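Long-range contacts in alpha-1,2-mannosidase (Trichoderma reesei, PDB 1HCU), which probably trims alpha-1,2-linked mannose residues from the high-mannose N-glycans of glycoproteins, as a calcium-dependent family 47 glycosidase: residues A[139-147]-A[159-167]; A[309-317]-A[328-339]. All coordinates share one frame; numbering follows the deposited sequence.

Contact 1 (A[139-147]-A[159-167])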
ATOM      1  N   THR A 139      -4.913 -19.817 -10.669  1.00 11.79           N
ATOM      2  CA  THR A 139      -5.020 -20.955  -9.760  1.00 11.11           C
ATOM      3  C   THR A 139      -5.303 -20.448  -8.343  1.00 12.55           C
ATOM      4  O   THR A 139      -6.184 -20.971  -7.650  1.00 15.13           O
ATOM      5  CB  THR A 139      -3.718 -21.812  -9.758  1.00 11.13           C
ATOM      6  OG1 THR A 139      -3.537 -22.417 -11.044  1.00 11.42           O
ATOM      7  CG2 THR A 139      -3.786 -22.905  -8.697  1.00 10.65           C
ATOM      8  N   LEU A 140      -4.561 -19.426  -7.920  1.00 11.66           N
ATOM      9  CA  LEU A 140      -4.734 -18.834  -6.595  1.00 10.98           C
ATOM     10  C   LEU A 140      -6.154 -18.282  -6.468  1.00 11.78           C
ATOM     11  O   LEU A 140      -6.868 -18.563  -5.499  1.00 11.90           O
ATOM     12  CB  LEU A 140      -3.752 -17.675  -6.392  1.00  9.15           C
ATOM     13  CG  LEU A 140      -3.086 -17.446  -5.030  1.00 13.05           C
ATOM     14  CD1 LEU A 140      -2.522 -16.020  -4.989  1.00 12.47           C
ATOM     15  CD2 LEU A 140      -4.062 -17.657  -3.891  1.00  9.68           C
ATOM     16  N   ALA A 141      -6.556 -17.486  -7.451  1.00 11.07           N
ATOM     17  CA  ALA A 141      -7.877 -16.878  -7.429  1.00 12.49           C
ATOM     18  C   ALA A 141      -9.001 -17.907  -7.407  1.00 12.24           C
ATOM     19  O   ALA A 141     -10.040 -17.669  -6.805  1.00 11.99           O
ATOM     20  CB  ALA A 141      -8.048 -15.947  -8.621  1.00 12.96           C
ATOM     21  N   ASN A 142      -8.798 -19.051  -8.053  1.00 12.73           N
ATOM     22  CA  ASN A 142      -9.841 -20.067  -8.063  1.00 13.97           C
ATOM     23  C   ASN A 142     -10.091 -20.640  -6.674  1.00 13.94           C
ATOM     24  O   ASN A 142     -11.140 -21.227  -6.422  1.00 16.72           O
ATOM     25  CB  ASN A 142      -9.509 -21.185  -9.061  1.00 12.29           C
ATOM     26  CG  ASN A 142      -9.802 -20.782 -10.498  1.00 11.85           C
ATOM     27  OD1 ASN A 142     -10.760 -20.050 -10.762  1.00 13.96           O
ATOM     28  ND2 ASN A 142      -8.993 -21.263 -11.431  1.00 10.69           N
ATOM     29  N   GLY A 143      -9.138 -20.458  -5.769  1.00 13.56           N
ATOM     30  CA  GLY A 143      -9.323 -20.954  -4.422  1.00 12.90           C
ATOM     31  C   GLY A 143      -9.864 -19.829  -3.566  1.00 13.28           C
ATOM     32  O   GLY A 143     -10.766 -20.009  -2.741  1.00 12.48           O
ATOM     33  N   LEU A 144      -9.310 -18.648  -3.779  1.00 12.05           N
ATOM     34  CA  LEU A 144      -9.711 -17.469  -3.036  1.00 12.50           C
ATOM     35  C   LEU A 144     -11.179 -17.119  -3.282  1.00 13.61           C
ATOM     36  O   LEU A 144     -11.865 -16.630  -2.387  1.00 13.00           O
ATOM     37  CB  LEU A 144      -8.821 -16.290  -3.438  1.00  9.90           C
ATOM     38  CG  LEU A 144      -7.747 -15.740  -2.483  1.00 10.73           C
ATOM     39  CD1 LEU A 144      -7.155 -16.804  -1.577  1.00  7.32           C
ATOM     40  CD2 LEU A 144      -6.681 -15.090  -3.340  1.00  5.82           C
ATOM     41  N   LYS A 145     -11.670 -17.402  -4.483  1.00 13.82           N
ATOM     42  CA  LYS A 145     -13.047 -17.056  -4.822  1.00 13.39           C
ATOM     43  C   LYS A 145     -14.128 -17.612  -3.898  1.00 13.28           C
ATOM     44  O   LYS A 145     -15.248 -17.099  -3.888  1.00 13.18           O
ATOM     45  CB  LYS A 145     -13.350 -17.439  -6.274  1.00 13.62           C
ATOM     46  CG  LYS A 145     -13.489 -18.915  -6.544  1.00 14.68           C
ATOM     47  CD  LYS A 145     -14.070 -19.126  -7.934  1.00 17.08           C
ATOM     48  CE  LYS A 145     -14.276 -20.596  -8.233  1.00 19.91           C
ATOM     49  NZ  LYS A 145     -14.909 -20.802  -9.573  1.00 25.31           N
ATOM     50  N   VAL A 146     -13.804 -18.641  -3.116  1.00 12.85           N
ATOM     51  CA  VAL A 146     -14.783 -19.225  -2.189  1.00 12.77           C
ATOM     52  C   VAL A 146     -15.196 -18.168  -1.156  1.00 13.80           C
ATOM     53  O   VAL A 146     -16.235 -18.282  -0.502  1.00 16.08           O
ATOM     54  CB  VAL A 146     -14.210 -20.494  -1.459  1.00 11.49           C
ATOM     55  CG1 VAL A 146     -13.216 -20.099  -0.361  1.00  8.19           C
ATOM     56  CG2 VAL A 146     -15.349 -21.326  -0.892  1.00  8.44           C
ATOM     57  N   ALA A 147     -14.374 -17.132  -1.034  1.00 12.17           N
ATOM     58  CA  ALA A 147     -14.618 -16.030  -0.115  1.00 11.58           C
ATOM     59  C   ALA A 147     -15.921 -15.296  -0.440  1.00 12.80           C
ATOM     60  O   ALA A 147     -16.572 -14.738   0.450  1.00 12.13           O
ATOM     61  CB  ALA A 147     -13.452 -15.048  -0.174  1.00  8.57           C
ATOM     62  N   VAL A 159     -10.232 -17.568   4.374  1.00 14.55           N
ATOM     63  CA  VAL A 159     -10.575 -18.841   3.733  1.00 12.62           C
ATOM     64  C   VAL A 159      -9.516 -19.877   4.087  1.00 12.25           C
ATOM     65  O   VAL A 159      -8.489 -19.551   4.686  1.00 10.81           O
ATOM     66  CB  VAL A 159     -10.651 -18.731   2.196  1.00 12.70           C
ATOM     67  CG1 VAL A 159     -11.757 -17.769   1.799  1.00  8.88           C
ATOM     68  CG2 VAL A 159      -9.297 -18.306   1.625  1.00 12.00           C
ATOM     69  N   PHE A 160      -9.783 -21.129   3.735  1.00 12.74           N
ATOM     70  CA  PHE A 160      -8.858 -22.228   4.008  1.00 13.16           C
ATOM     71  C   PHE A 160      -8.737 -23.089   2.748  1.00 13.50           C
ATOM     72  O   PHE A 160      -9.705 -23.231   2.000  1.00 13.58           O
ATOM     73  CB  PHE A 160      -9.376 -23.094   5.170  1.00 12.87           C
ATOM     74  CG  PHE A 160      -9.534 -22.353   6.472  1.00 13.32           C
ATOM     75  CD1 PHE A 160     -10.668 -21.583   6.726  1.00 13.86           C
ATOM     76  CD2 PHE A 160      -8.546 -22.436   7.455  1.00 13.79           C
ATOM     77  CE1 PHE A 160     -10.820 -20.904   7.949  1.00 10.43           C
ATOM     78  CE2 PHE A 160      -8.687 -21.766   8.671  1.00 13.26           C
ATOM     79  CZ  PHE A 160      -9.831 -20.997   8.918  1.00 11.05           C
ATOM     80  N   PHE A 161      -7.555 -23.658   2.516  1.00 13.93           N
ATOM     81  CA  PHE A 161      -7.310 -24.504   1.341  1.00 14.00           C
ATOM     82  C   PHE A 161      -7.033 -25.946   1.751  1.00 15.84           C
ATOM     83  O   PHE A 161      -7.246 -26.879   0.979  1.00 16.02           O
ATOM     84  CB  PHE A 161      -6.086 -24.013   0.553  1.00 11.62           C
ATOM     85  CG  PHE A 161      -6.308 -22.740  -0.207  1.00 10.89           C
ATOM     86  CD1 PHE A 161      -5.293 -22.202  -0.991  1.00 11.19           C
ATOM     87  CD2 PHE A 161      -7.519 -22.074  -0.135  1.00 11.98           C
ATOM     88  CE1 PHE A 161      -5.483 -21.016  -1.694  1.00 10.48           C
ATOM     89  CE2 PHE A 161      -7.724 -20.891  -0.831  1.00 14.15           C
ATOM     90  CZ  PHE A 161      -6.703 -20.357  -1.613  1.00 13.20           C
ATOM     91  N   ASN A 162      -6.539 -26.106   2.970  1.00 16.68           N
ATOM     92  CA  ASN A 162      -6.172 -27.399   3.502  1.00 19.02           C
ATOM     93  C   ASN A 162      -7.002 -27.682   4.750  1.00 20.46           C
ATOM     94  O   ASN A 162      -6.976 -26.905   5.703  1.00 19.94           O
ATOM     95  CB  ASN A 162      -4.686 -27.374   3.885  1.00 18.10           C
ATOM     96  CG  ASN A 162      -4.165 -28.726   4.317  1.00 17.62           C
ATOM     97  OD1 ASN A 162      -4.933 -29.607   4.693  1.00 17.48           O
ATOM     98  ND2 ASN A 162      -2.843 -28.893   4.274  1.00 17.59           N
ATOM     99  N   PRO A 163      -7.744 -28.798   4.766  1.00 22.01           N
ATOM    100  CA  PRO A 163      -7.947 -29.898   3.811  1.00 21.87           C
ATOM    101  C   PRO A 163      -8.736 -29.605   2.513  1.00 22.38           C
ATOM    102  O   PRO A 163      -8.534 -30.284   1.502  1.00 21.50           O
ATOM    103  CB  PRO A 163      -8.623 -30.969   4.665  1.00 21.67           C
ATOM    104  CG  PRO A 163      -9.268 -30.160   5.789  1.00 21.65           C
ATOM    105  CD  PRO A 163      -8.169 -29.223   6.112  1.00 22.04           C
ATOM    106  N   THR A 164      -9.663 -28.650   2.539  1.00 21.00           N
ATOM    107  CA  THR A 164     -10.396 -28.312   1.319  1.00 21.09           C
ATOM    108  C   THR A 164     -10.667 -26.811   1.239  1.00 19.99           C
ATOM    109  O   THR A 164     -10.434 -26.083   2.207  1.00 19.45           O
ATOM    110  CB  THR A 164     -11.730 -29.120   1.184  1.00 22.39           C
ATOM    111  OG1 THR A 164     -12.261 -28.925  -0.133  1.00 26.91           O
ATOM    112  CG2 THR A 164     -12.767 -28.678   2.200  1.00 23.14           C
ATOM    113  N   VAL A 165     -11.122 -26.342   0.079  1.00 19.53           N
ATOM    114  CA  VAL A 165     -11.406 -24.924  -0.107  1.00 20.47           C
ATOM    115  C   VAL A 165     -12.696 -24.562   0.627  1.00 20.89           C
ATOM    116  O   VAL A 165     -13.764 -25.056   0.284  1.00 21.64           O
ATOM    117  CB  VAL A 165     -11.556 -24.562  -1.617  1.00 21.60           C
ATOM    118  CG1 VAL A 165     -11.859 -23.082  -1.777  1.00 20.88           C
ATOM    119  CG2 VAL A 165     -10.279 -24.907  -2.369  1.00 21.69           C
ATOM    120  N   ARG A 166     -12.586 -23.705   1.642  1.00 21.60           N
ATOM    121  CA  ARG A 166     -13.744 -23.282   2.424  1.00 22.40           C
ATOM    122  C   ARG A 166     -13.639 -21.849   2.957  1.00 21.56           C
ATOM    123  O   ARG A 166     -12.546 -21.297   3.080  1.00 21.04           O
ATOM    124  CB  ARG A 166     -13.967 -24.245   3.605  1.00 23.62           C
ATOM    125  CG  ARG A 166     -12.705 -24.567   4.407  1.00 26.86           C
ATOM    126  CD  ARG A 166     -13.014 -25.432   5.623  1.00 27.67           C
ATOM    127  NE  ARG A 166     -13.571 -24.636   6.711  1.00 31.62           N
ATOM    128  CZ  ARG A 166     -12.874 -24.217   7.765  1.00 32.19           C
ATOM    129  NH1 ARG A 166     -11.590 -24.525   7.891  1.00 33.38           N
ATOM    130  NH2 ARG A 166     -13.457 -23.461   8.681  1.00 32.83           N
ATOM    131  N   ARG A 167     -14.801 -21.275   3.265  1.00 20.36           N
ATOM    132  CA  ARG A 167     -14.953 -19.924   3.807  1.00 19.83           C
ATOM    133  C   ARG A 167     -14.765 -20.053   5.307  1.00 20.70           C
ATOM    134  O   ARG A 167     -15.043 -21.114   5.868  1.00 23.42           O
ATOM    135  CB  ARG A 167     -16.386 -19.452   3.595  1.00 20.11           C
ATOM    136  CG  ARG A 167     -16.582 -18.158   2.891  1.00 21.99           C
ATOM    137  CD  ARG A 167     -18.067 -17.885   2.851  1.00 22.45           C
ATOM    138  NE  ARG A 167     -18.564 -17.554   4.183  1.00 29.00           N
ATOM    139  CZ  ARG A 167     -19.843 -17.587   4.532  1.00 29.66           C
ATOM    140  NH1 ARG A 167     -20.761 -17.944   3.644  1.00 31.60           N
ATOM    141  NH2 ARG A 167     -20.205 -17.248   5.760  1.00 32.03           N
TER
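Val-146, in the 3-10 turn that follows helix 127-144, lays its CG1 methyl against CG1 of Val-159 at 3.5 Å, the two side chains passing in opposite directions. Its CB meets CG1 of Val-165, again at 3.5 Å, and CG1 of Val-159 also reaches CB of Ala-147 at 3.8 Å. The chi1 of Val-146 (76°) sets CG1 between its own N and carbonyl carbon, where it lies within range of both valines of the hairpin. Cut back to an alanine, this position would lose the methyl that bridges Val-159 and Val-165, and a gap would probably open between the helix end and the hairpin.

The aromatic part of the contact is Phe-161. CD1 of Leu-144 approaches its CZ obliquely at 3.6 Å, CD2 of Leu-140 lies further off at the ring's edge, and helix 98-117 packs on both leucines as well. CE2 of Phe-161 comes to 3.6 Å from the carbonyl carbon of Gly-143. A CB on Gly-143 would clash with CZ of Phe-161, so the lack of a side chain lets the ring close on the helix backbone.

Polar groups take a secondary part. The aliphatic CG of Arg-167 rests 3.4 Å from O of Val-146, while its guanidinium turns to Asp-156 in a salt bridge through NE. The hairpin of strands 158-160 and 166-167 is thus held to the helix end by apolar packing, with the charge of Arg-167 paired outside the interface.

Contact 2 (A[309-317]-A[328-339])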
ATOM      1  N   ALA A 309      -1.757   6.239   7.129  1.00 14.85           N
ATOM      2  CA  ALA A 309      -2.490   7.342   6.506  1.00 15.93           C
ATOM      3  C   ALA A 309      -1.610   8.264   5.665  1.00 16.23           C
ATOM      4  O   ALA A 309      -2.125   9.098   4.923  1.00 15.72           O
ATOM      5  CB  ALA A 309      -3.211   8.157   7.566  1.00 13.92           C
ATOM      6  N   SER A 310      -0.292   8.122   5.763  1.00 14.77           N
ATOM      7  CA  SER A 310       0.572   9.006   4.996  1.00 15.44           C
ATOM      8  C   SER A 310       0.527   8.738   3.490  1.00 14.56           C
ATOM      9  O   SER A 310       1.097   9.496   2.708  1.00 15.90           O
ATOM     10  CB  SER A 310       2.018   8.929   5.501  1.00 13.97           C
ATOM     11  OG  SER A 310       2.601   7.675   5.206  1.00 17.15           O
ATOM     12  N   PHE A 311      -0.150   7.670   3.082  1.00 12.08           N
ATOM     13  CA  PHE A 311      -0.252   7.330   1.661  1.00 11.25           C
ATOM     14  C   PHE A 311      -1.268   8.279   1.017  1.00 11.59           C
ATOM     15  O   PHE A 311      -1.306   8.440  -0.201  1.00 10.43           O
ATOM     16  CB  PHE A 311      -0.748   5.888   1.489  1.00 10.22           C
ATOM     17  CG  PHE A 311      -2.245   5.785   1.343  1.00  8.50           C
ATOM     18  CD1 PHE A 311      -2.825   5.663   0.086  1.00  9.11           C
ATOM     19  CD2 PHE A 311      -3.075   5.904   2.454  1.00  9.16           C
ATOM     20  CE1 PHE A 311      -4.210   5.668  -0.067  1.00  8.60           C
ATOM     21  CE2 PHE A 311      -4.456   5.914   2.316  1.00  8.56           C
ATOM     22  CZ  PHE A 311      -5.026   5.795   1.051  1.00  9.97           C
ATOM     23  N   GLY A 312      -2.094   8.893   1.858  1.00 12.54           N
ATOM     24  CA  GLY A 312      -3.116   9.810   1.383  1.00 12.73           C
ATOM     25  C   GLY A 312      -2.623  10.870   0.417  1.00 13.13           C
ATOM     26  O   GLY A 312      -3.267  11.128  -0.602  1.00 14.68           O
ATOM     27  N   GLY A 313      -1.483  11.481   0.729  1.00 10.75           N
ATOM     28  CA  GLY A 313      -0.946  12.524  -0.127  1.00  9.86           C
ATOM     29  C   GLY A 313      -0.856  12.138  -1.589  1.00  9.41           C
ATOM     30  O   GLY A 313      -1.257  12.897  -2.481  1.00  9.49           O
ATOM     31  N   GLY A 314      -0.324  10.952  -1.838  1.00  9.01           N
ATOM     32  CA  GLY A 314      -0.195  10.484  -3.200  1.00 10.59           C
ATOM     33  C   GLY A 314      -1.548  10.215  -3.827  1.00 11.24           C
ATOM     34  O   GLY A 314      -1.735  10.445  -5.027  1.00 11.66           O
ATOM     35  N   ASN A 315      -2.502   9.748  -3.028  1.00  9.38           N
ATOM     36  CA  ASN A 315      -3.817   9.450  -3.575  1.00 10.32           C
ATOM     37  C   ASN A 315      -4.550  10.706  -4.053  1.00 10.66           C
ATOM     38  O   ASN A 315      -5.123  10.702  -5.145  1.00 11.46           O
ATOM     39  CB  ASN A 315      -4.680   8.694  -2.561  1.00 10.04           C
ATOM     40  CG  ASN A 315      -5.806   7.935  -3.226  1.00 10.12           C
ATOM     41  OD1 ASN A 315      -5.567   7.113  -4.116  1.00 12.05           O
ATOM     42  ND2 ASN A 315      -7.034   8.199  -2.809  1.00  8.90           N
ATOM     43  N   PHE A 316      -4.533  11.770  -3.246  1.00  8.45           N
ATOM     44  CA  PHE A 316      -5.185  13.021  -3.633  1.00  9.88           C
ATOM     45  C   PHE A 316      -4.526  13.584  -4.886  1.00  9.16           C
ATOM     46  O   PHE A 316      -5.200  14.127  -5.766  1.00  9.24           O
ATOM     47  CB  PHE A 316      -5.112  14.061  -2.504  1.00 10.49           C
ATOM     48  CG  PHE A 316      -6.272  13.998  -1.549  1.00 11.45           C
ATOM     49  CD1 PHE A 316      -6.303  13.056  -0.524  1.00 10.03           C
ATOM     50  CD2 PHE A 316      -7.361  14.847  -1.713  1.00 11.43           C
ATOM     51  CE1 PHE A 316      -7.402  12.963   0.322  1.00 11.50           C
ATOM     52  CE2 PHE A 316      -8.472  14.765  -0.869  1.00 10.89           C
ATOM     53  CZ  PHE A 316      -8.491  13.818   0.152  1.00 12.42           C
ATOM     54  N   ILE A 317      -3.203  13.447  -4.949  1.00  9.05           N
ATOM     55  CA  ILE A 317      -2.431  13.905  -6.095  1.00  7.80           C
ATOM     56  C   ILE A 317      -2.880  13.112  -7.312  1.00  9.22           C
ATOM     57  O   ILE A 317      -3.196  13.703  -8.353  1.00 10.04           O
ATOM     58  CB  ILE A 317      -0.904  13.708  -5.868  1.00  7.43           C
ATOM     59  CG1 ILE A 317      -0.396  14.754  -4.875  1.00  6.25           C
ATOM     60  CG2 ILE A 317      -0.148  13.818  -7.185  1.00  8.57           C
ATOM     61  CD1 ILE A 317       0.995  14.492  -4.358  1.00  2.87           C
ATOM     62  N   TYR A 328      -7.172  19.037  -5.513  1.00 12.34           N
ATOM     63  CA  TYR A 328      -6.752  17.738  -4.992  1.00 12.71           C
ATOM     64  C   TYR A 328      -5.230  17.629  -4.996  1.00 13.40           C
ATOM     65  O   TYR A 328      -4.638  17.030  -4.096  1.00 14.02           O
ATOM     66  CB  TYR A 328      -7.383  16.601  -5.810  1.00 11.27           C
ATOM     67  CG  TYR A 328      -8.899  16.604  -5.759  1.00 10.88           C
ATOM     68  CD1 TYR A 328      -9.658  16.368  -6.907  1.00 10.44           C
ATOM     69  CD2 TYR A 328      -9.578  16.892  -4.570  1.00 11.43           C
ATOM     70  CE1 TYR A 328     -11.061  16.430  -6.876  1.00 11.53           C
ATOM     71  CE2 TYR A 328     -10.968  16.957  -4.526  1.00 11.00           C
ATOM     72  CZ  TYR A 328     -11.704  16.727  -5.682  1.00 12.26           C
ATOM     73  OH  TYR A 328     -13.082  16.807  -5.640  1.00 15.71           O
ATOM     74  N   ILE A 329      -4.595  18.218  -6.001  1.00 10.91           N
ATOM     75  CA  ILE A 329      -3.148  18.189  -6.057  1.00 11.96           C
ATOM     76  C   ILE A 329      -2.579  19.028  -4.906  1.00 12.23           C
ATOM     77  O   ILE A 329      -1.704  18.563  -4.172  1.00 13.28           O
ATOM     78  CB  ILE A 329      -2.622  18.723  -7.411  1.00 13.07           C
ATOM     79  CG1 ILE A 329      -3.099  17.797  -8.548  1.00 12.86           C
ATOM     80  CG2 ILE A 329      -1.101  18.820  -7.370  1.00  8.40           C
ATOM     81  CD1 ILE A 329      -2.678  18.235  -9.946  1.00 11.13           C
ATOM     82  N   ASP A 330      -3.082  20.248  -4.727  1.00 11.85           N
ATOM     83  CA  ASP A 330      -2.607  21.107  -3.641  1.00 12.37           C
ATOM     84  C   ASP A 330      -2.763  20.435  -2.284  1.00 11.62           C
ATOM     85  O   ASP A 330      -1.849  20.473  -1.450  1.00 10.64           O
ATOM     86  CB  ASP A 330      -3.369  22.437  -3.591  1.00 13.48           C
ATOM     87  CG  ASP A 330      -3.149  23.290  -4.817  1.00 16.03           C
ATOM     88  OD1 ASP A 330      -2.149  23.069  -5.534  1.00 15.86           O
ATOM     89  OD2 ASP A 330      -3.980  24.195  -5.051  1.00 18.98           O
ATOM     90  N   PHE A 331      -3.933  19.843  -2.054  1.00  9.72           N
ATOM     91  CA  PHE A 331      -4.196  19.179  -0.784  1.00  8.71           C
ATOM     92  C   PHE A 331      -3.249  17.995  -0.603  1.00  8.72           C
ATOM     93  O   PHE A 331      -2.717  17.788   0.481  1.00  9.35           O
ATOM     94  CB  PHE A 331      -5.664  18.730  -0.703  1.00  7.89           C
ATOM     95  CG  PHE A 331      -6.058  18.212   0.649  1.00  7.40           C
ATOM     96  CD1 PHE A 331      -6.197  16.851   0.872  1.00  7.79           C
ATOM     97  CD2 PHE A 331      -6.235  19.086   1.716  1.00  6.81           C
ATOM     98  CE1 PHE A 331      -6.503  16.362   2.140  1.00  8.34           C
ATOM     99  CE2 PHE A 331      -6.543  18.607   2.993  1.00  7.14           C
ATOM    100  CZ  PHE A 331      -6.675  17.245   3.205  1.00  7.61           C
ATOM    101  N   GLY A 332      -3.022  17.239  -1.673  1.00 10.04           N
ATOM    102  CA  GLY A 332      -2.113  16.108  -1.593  1.00 11.58           C
ATOM    103  C   GLY A 332      -0.683  16.537  -1.280  1.00 13.21           C
ATOM    104  O   GLY A 332       0.011  15.881  -0.503  1.00 12.03           O
ATOM    105  N   ILE A 333      -0.240  17.637  -1.888  1.00 14.42           N
ATOM    106  CA  ILE A 333       1.108  18.162  -1.658  1.00 15.33           C
ATOM    107  C   ILE A 333       1.278  18.545  -0.185  1.00 15.73           C
ATOM    108  O   ILE A 333       2.319  18.291   0.425  1.00 15.81           O
ATOM    109  CB  ILE A 333       1.383  19.424  -2.529  1.00 16.67           C
ATOM    110  CG1 ILE A 333       1.456  19.038  -4.009  1.00 18.79           C
ATOM    111  CG2 ILE A 333       2.684  20.089  -2.112  1.00 13.80           C
ATOM    112  CD1 ILE A 333       2.512  17.993  -4.316  1.00 22.75           C
ATOM    113  N   LYS A 334       0.241  19.152   0.379  1.00 15.56           N
ATOM    114  CA  LYS A 334       0.254  19.575   1.773  1.00 16.18           C
ATOM    115  C   LYS A 334       0.340  18.346   2.672  1.00 15.63           C
ATOM    116  O   LYS A 334       1.042  18.342   3.682  1.00 16.28           O
ATOM    117  CB  LYS A 334      -1.019  20.380   2.084  1.00 18.56           C
ATOM    118  CG  LYS A 334      -1.185  20.795   3.541  1.00 23.86           C
ATOM    119  CD  LYS A 334       0.028  21.574   4.030  1.00 28.63           C
ATOM    120  CE  LYS A 334       0.003  21.786   5.533  1.00 29.37           C
ATOM    121  NZ  LYS A 334      -0.900  22.890   5.959  1.00 35.33           N
ATOM    122  N   LEU A 335      -0.364  17.293   2.280  1.00 14.81           N
ATOM    123  CA  LEU A 335      -0.385  16.055   3.046  1.00 13.86           C
ATOM    124  C   LEU A 335       0.983  15.379   3.030  1.00 14.28           C
ATOM    125  O   LEU A 335       1.497  14.962   4.069  1.00 17.23           O
ATOM    126  CB  LEU A 335      -1.441  15.116   2.466  1.00 13.32           C
ATOM    127  CG  LEU A 335      -2.618  14.673   3.341  1.00 14.60           C
ATOM    128  CD1 LEU A 335      -3.138  15.821   4.197  1.00 13.04           C
ATOM    129  CD2 LEU A 335      -3.713  14.125   2.428  1.00  9.28           C
ATOM    130  N   ALA A 336       1.568  15.269   1.845  1.00 13.03           N
ATOM    131  CA  ALA A 336       2.867  14.642   1.699  1.00 13.15           C
ATOM    132  C   ALA A 336       3.888  15.386   2.559  1.00 14.85           C
ATOM    133  O   ALA A 336       4.699  14.779   3.262  1.00 14.70           O
ATOM    134  CB  ALA A 336       3.288  14.666   0.239  1.00 11.18           C
ATOM    135  N   SER A 337       3.820  16.712   2.507  1.00 14.92           N
ATOM    136  CA  SER A 337       4.713  17.579   3.256  1.00 15.14           C
ATOM    137  C   SER A 337       4.519  17.458   4.761  1.00 15.23           C
ATOM    138  O   SER A 337       5.488  17.350   5.517  1.00 17.09           O
ATOM    139  CB  SER A 337       4.484  19.030   2.834  1.00 16.54           C
ATOM    140  OG  SER A 337       5.238  19.913   3.633  1.00 20.73           O
ATOM    141  N   SER A 338       3.266  17.475   5.200  1.00 14.11           N
ATOM    142  CA  SER A 338       2.979  17.387   6.623  1.00 12.22           C
ATOM    143  C   SER A 338       3.432  16.076   7.235  1.00 11.85           C
ATOM    144  O   SER A 338       4.039  16.062   8.306  1.00 11.08           O
ATOM    145  CB  SER A 338       1.485  17.591   6.874  1.00 12.61           C
ATOM    146  OG  SER A 338       1.142  18.956   6.741  1.00 11.39           O
ATOM    147  N   TYR A 339       3.139  14.977   6.552  1.00 10.69           N
ATOM    148  CA  TYR A 339       3.525  13.667   7.046  1.00 10.07           C
ATOM    149  C   TYR A 339       5.042  13.475   7.003  1.00 10.75           C
ATOM    150  O   TYR A 339       5.598  12.704   7.785  1.00  7.88           O
ATOM    151  CB  TYR A 339       2.783  12.586   6.259  1.00  9.86           C
ATOM    152  CG  TYR A 339       1.380  12.355   6.788  1.00  9.40           C
ATOM    153  CD1 TYR A 339       1.154  11.446   7.813  1.00  7.86           C
ATOM    154  CD2 TYR A 339       0.287  13.091   6.306  1.00  9.19           C
ATOM    155  CE1 TYR A 339      -0.110  11.263   8.355  1.00  6.90           C
ATOM    156  CE2 TYR A 339      -0.989  12.915   6.847  1.00  7.11           C
ATOM    157  CZ  TYR A 339      -1.173  11.996   7.874  1.00  6.46           C
ATOM    158  OH  TYR A 339      -2.417  11.804   8.431  1.00  7.57           O
TER
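Phe-316 fits as a knob into a hole formed by Tyr-328, Phe-331, Gly-332 and Leu-335, joining two consecutive antiparallel helices of the helical barrel characteristic of family 47. The segment axes of 312-317 and 328-339 approach to 7.3 Å at 166°. Phe-331 turns its edge to one face of Phe-316 in a T-shaped stack with planes at 60°, CD1 of Phe-331 coming 3.5 Å from CD2 of Phe-316. CD2 of Tyr-328 lies instead at the edge of the Phe-316 ring, and CD2 of Leu-335 approaches obliquely.

Glycines let the backbones come this close: CA of Gly-332 lies 3.4 Å from O of Gly-313, and a CB on either residue would clash with the opposite helix. Beside them, Ile-317 brings CG1 against CA of Gly-332, and its CD1 meets CD1 of Ile-333 at 3.8 Å, the two side chains crossing at a slant.

Further out, helix 263-280 packs on Phe-316 through Ala-273, Thr-276 and Ile-277, and Tyr-328 hydrogen-bonds Asp-274 through its OH. Ser-310 leads towards the active site: its side chain touches Glu-393, a predicted active-site residue, and its OG hydrogen-bonds O of His-307. The hydroxyl of Tyr-339 hydrogen-bonds Ser-305 OG and Leu-293 N, fixing the far end of the ring. With CG of Tyr-339 anti to its carbonyl carbon (chi1 -82°), one face of that ring receives CA of Ser-310 in a CH-pi contact, 4.0 Å from the centroid.

How the contacts relate
From the N terminus, the chain runs through several helices, among them 98-117, to helix 127-144, whose end opens contact 1. An 11-residue connection, mostly without regular structure, leads to the small hairpin that closes it. Further helices follow, with the first four strands of a six-stranded antiparallel sheet, the last of them 300-306, before contact 2 begins at 309-317. There the 10 intervening residues are mostly helical, and the return along 328-339 completes a helical hairpin. The two closures follow in series, neither nesting nor crossing. Contact 1 ties a helix to a peripheral hairpin; contact 2 pairs helices 312-323 and 326-344, consecutive helices of the barrel. They lie on opposite sides of the chain's centre, with nearest atoms about 21 Å apart.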